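Putative nucleotidyltransferase TM1012 (Thermotoga maritima, PDB 4HX0) is a putative nucleotidyltransferase, related to aminoglycoside adenylyltransferases, that probably transfers a nucleotide from a nucleoside triphosphate to an acceptor still unknown. Local coordinates at residues D48-T53 / E96-I101. Residues are numbered along the deposited sequence; the frame is centred on the assembly and turned at random.
Sequences DIDIQT and EIMGDI. With BU1 (1,4-butanediol), chain L.
D50 and Q52 lie beside E96 and M98 on one face of a parallel strand pair, 49-53 with 96-99, inside the mixed sheet of a nucleotidyltransferase fold. Five backbone hydrogen bonds join the segments, from E96 N to I49 O through to D100 N to T53 O, where the chain turns. D50 and E96 run side by side, their carboxylate planes 32° apart, with D50 OD1 set 3.1 Å from E96 CG. D48 OD2 comes within 4.1 Å of E96 OE2, the two carboxylates nearly perpendicular. D48 and D50 are spaced like the Asp-x-Asp pair that binds metal in polymerase-beta-like nucleotidyltransferases, with E96 possibly the third acid; here 1,4-butanediol O6 donates to D48 OD1 at 2.9 Å. On the other face T53 CG2 lies 3.7 Å from G99 CA, while T53 OG1 bonds N28 O. Q52, with CG anti to the backbone N (chi1 176°), extends across I101, past the turn at D100, at about a right angle, putting its CD 3.4 Å from I101 CD1. A water bridges the same two residues. Losing the amide to an alanine at Q52 would probably leave I101 CD1 less well packed and the water with one partner fewer. That water accepts from Q52 NE2 and I101 N and donates to T53 O at 2.9 Å.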
# COMPACT_ATOMS: atom_id res chain seq x y z
N ASP A 48 1.86 -2.47 -9.87
CA ASP A 48 1.55 -1.10 -9.48
C ASP A 48 2.22 -0.88 -8.14
O ASP A 48 2.80 -1.80 -7.57
CB ASP A 48 0.05 -0.88 -9.38
CG ASP A 48 -0.62 -1.91 -8.51
OD1 ASP A 48 0.08 -2.55 -7.70
OD2 ASP A 48 -1.86 -2.08 -8.62
N ILE A 49 2.15 0.35 -7.66
CA ILE A 49 2.87 0.70 -6.45
C ILE A 49 1.80 1.13 -5.46
O ILE A 49 0.93 1.94 -5.78
CB ILE A 49 3.86 1.83 -6.71
CG1 ILE A 49 4.96 1.38 -7.69
CG2 ILE A 49 4.45 2.34 -5.39
CD1 ILE A 49 5.93 2.49 -8.06
N ASP A 50 1.84 0.54 -4.27
CA ASP A 50 0.87 0.85 -3.23
C ASP A 50 1.59 1.60 -2.16
O ASP A 50 2.61 1.14 -1.66
CB ASP A 50 0.32 -0.43 -2.62
CG ASP A 50 -0.44 -1.24 -3.60
OD1 ASP A 50 -1.15 -0.64 -4.42
OD2 ASP A 50 -0.33 -2.48 -3.57
N ILE A 51 1.06 2.76 -1.81
CA ILE A 51 1.62 3.54 -0.74
C ILE A 51 0.56 3.59 0.33
O ILE A 51 -0.57 3.99 0.09
CB ILE A 51 2.00 4.97 -1.19
CG1 ILE A 51 3.02 4.95 -2.35
CG2 ILE A 51 2.51 5.79 -0.01
CD1 ILE A 51 4.29 4.18 -2.06
N GLN A 52 0.91 3.14 1.52
CA GLN A 52 0.02 3.25 2.62
C GLN A 52 0.57 4.33 3.54
O GLN A 52 1.79 4.50 3.69
CB GLN A 52 -0.09 1.91 3.34
CG GLN A 52 -0.93 1.93 4.59
CD GLN A 52 -1.20 0.54 5.10
OE1 GLN A 52 -0.90 -0.44 4.43
NE2 GLN A 52 -1.79 0.44 6.30
N THR A 53 -0.33 5.08 4.15
CA THR A 53 0.09 6.21 4.92
C THR A 53 -1.01 6.45 5.93
O THR A 53 -1.89 5.62 6.10
CB THR A 53 0.33 7.43 3.98
OG1 THR A 53 0.75 8.56 4.74
CG2 THR A 53 -0.95 7.75 3.17
N GLU A 96 -1.30 3.50 -5.88
CA GLU A 96 -2.46 3.58 -5.01
C GLU A 96 -2.02 4.24 -3.73
O GLU A 96 -1.05 3.82 -3.11
CB GLU A 96 -3.00 2.18 -4.68
CG GLU A 96 -3.10 1.26 -5.87
CD GLU A 96 -4.28 1.62 -6.76
OE1 GLU A 96 -4.99 2.62 -6.48
OE2 GLU A 96 -4.54 0.88 -7.72
N ILE A 97 -2.74 5.29 -3.34
CA ILE A 97 -2.45 5.95 -2.08
C ILE A 97 -3.56 5.55 -1.12
O ILE A 97 -4.74 5.78 -1.42
CB ILE A 97 -2.47 7.49 -2.23
CG1 ILE A 97 -1.51 7.93 -3.34
CG2 ILE A 97 -2.14 8.14 -0.89
CD1 ILE A 97 -1.56 9.43 -3.57
N MET A 98 -3.19 4.94 -0.00
CA MET A 98 -4.17 4.52 1.00
C MET A 98 -3.82 5.08 2.35
O MET A 98 -2.86 4.64 2.96
CB MET A 98 -4.23 3.00 1.11
CG MET A 98 -5.15 2.37 0.10
SD MET A 98 -4.25 2.18 -1.43
CE MET A 98 -3.38 0.65 -1.05
N GLY A 99 -4.63 6.03 2.81
CA GLY A 99 -4.39 6.66 4.10
C GLY A 99 -5.29 6.05 5.16
O GLY A 99 -6.50 5.93 4.93
N ASP A 100 -4.68 5.69 6.29
CA ASP A 100 -5.37 5.17 7.47
C ASP A 100 -6.34 4.06 7.10
O ASP A 100 -7.55 4.12 7.30
CB ASP A 100 -6.02 6.29 8.29
CG ASP A 100 -5.06 6.88 9.31
OD1 ASP A 100 -4.01 6.26 9.59
OD2 ASP A 100 -5.36 7.95 9.83
N ILE A 101 -5.77 3.00 6.56
CA ILE A 101 -6.56 1.83 6.20
C ILE A 101 -7.11 1.23 7.47
O ILE A 101 -6.38 1.00 8.44
CB ILE A 101 -5.70 0.77 5.50
CG1 ILE A 101 -5.09 1.37 4.23
CG2 ILE A 101 -6.52 -0.49 5.22
CD1 ILE A 101 -4.21 0.39 3.48
C1 BU1 L . -0.51 -6.76 -4.32
C2 BU1 L . -0.10 -5.67 -5.30
C3 BU1 L . -0.68 -5.94 -6.68
C4 BU1 L . 0.39 -6.31 -7.69
O5 BU1 L . -1.53 -7.58 -4.88
O6 BU1 L . 1.21 -5.17 -7.96
O HOH W 1 -2.76 3.04 7.06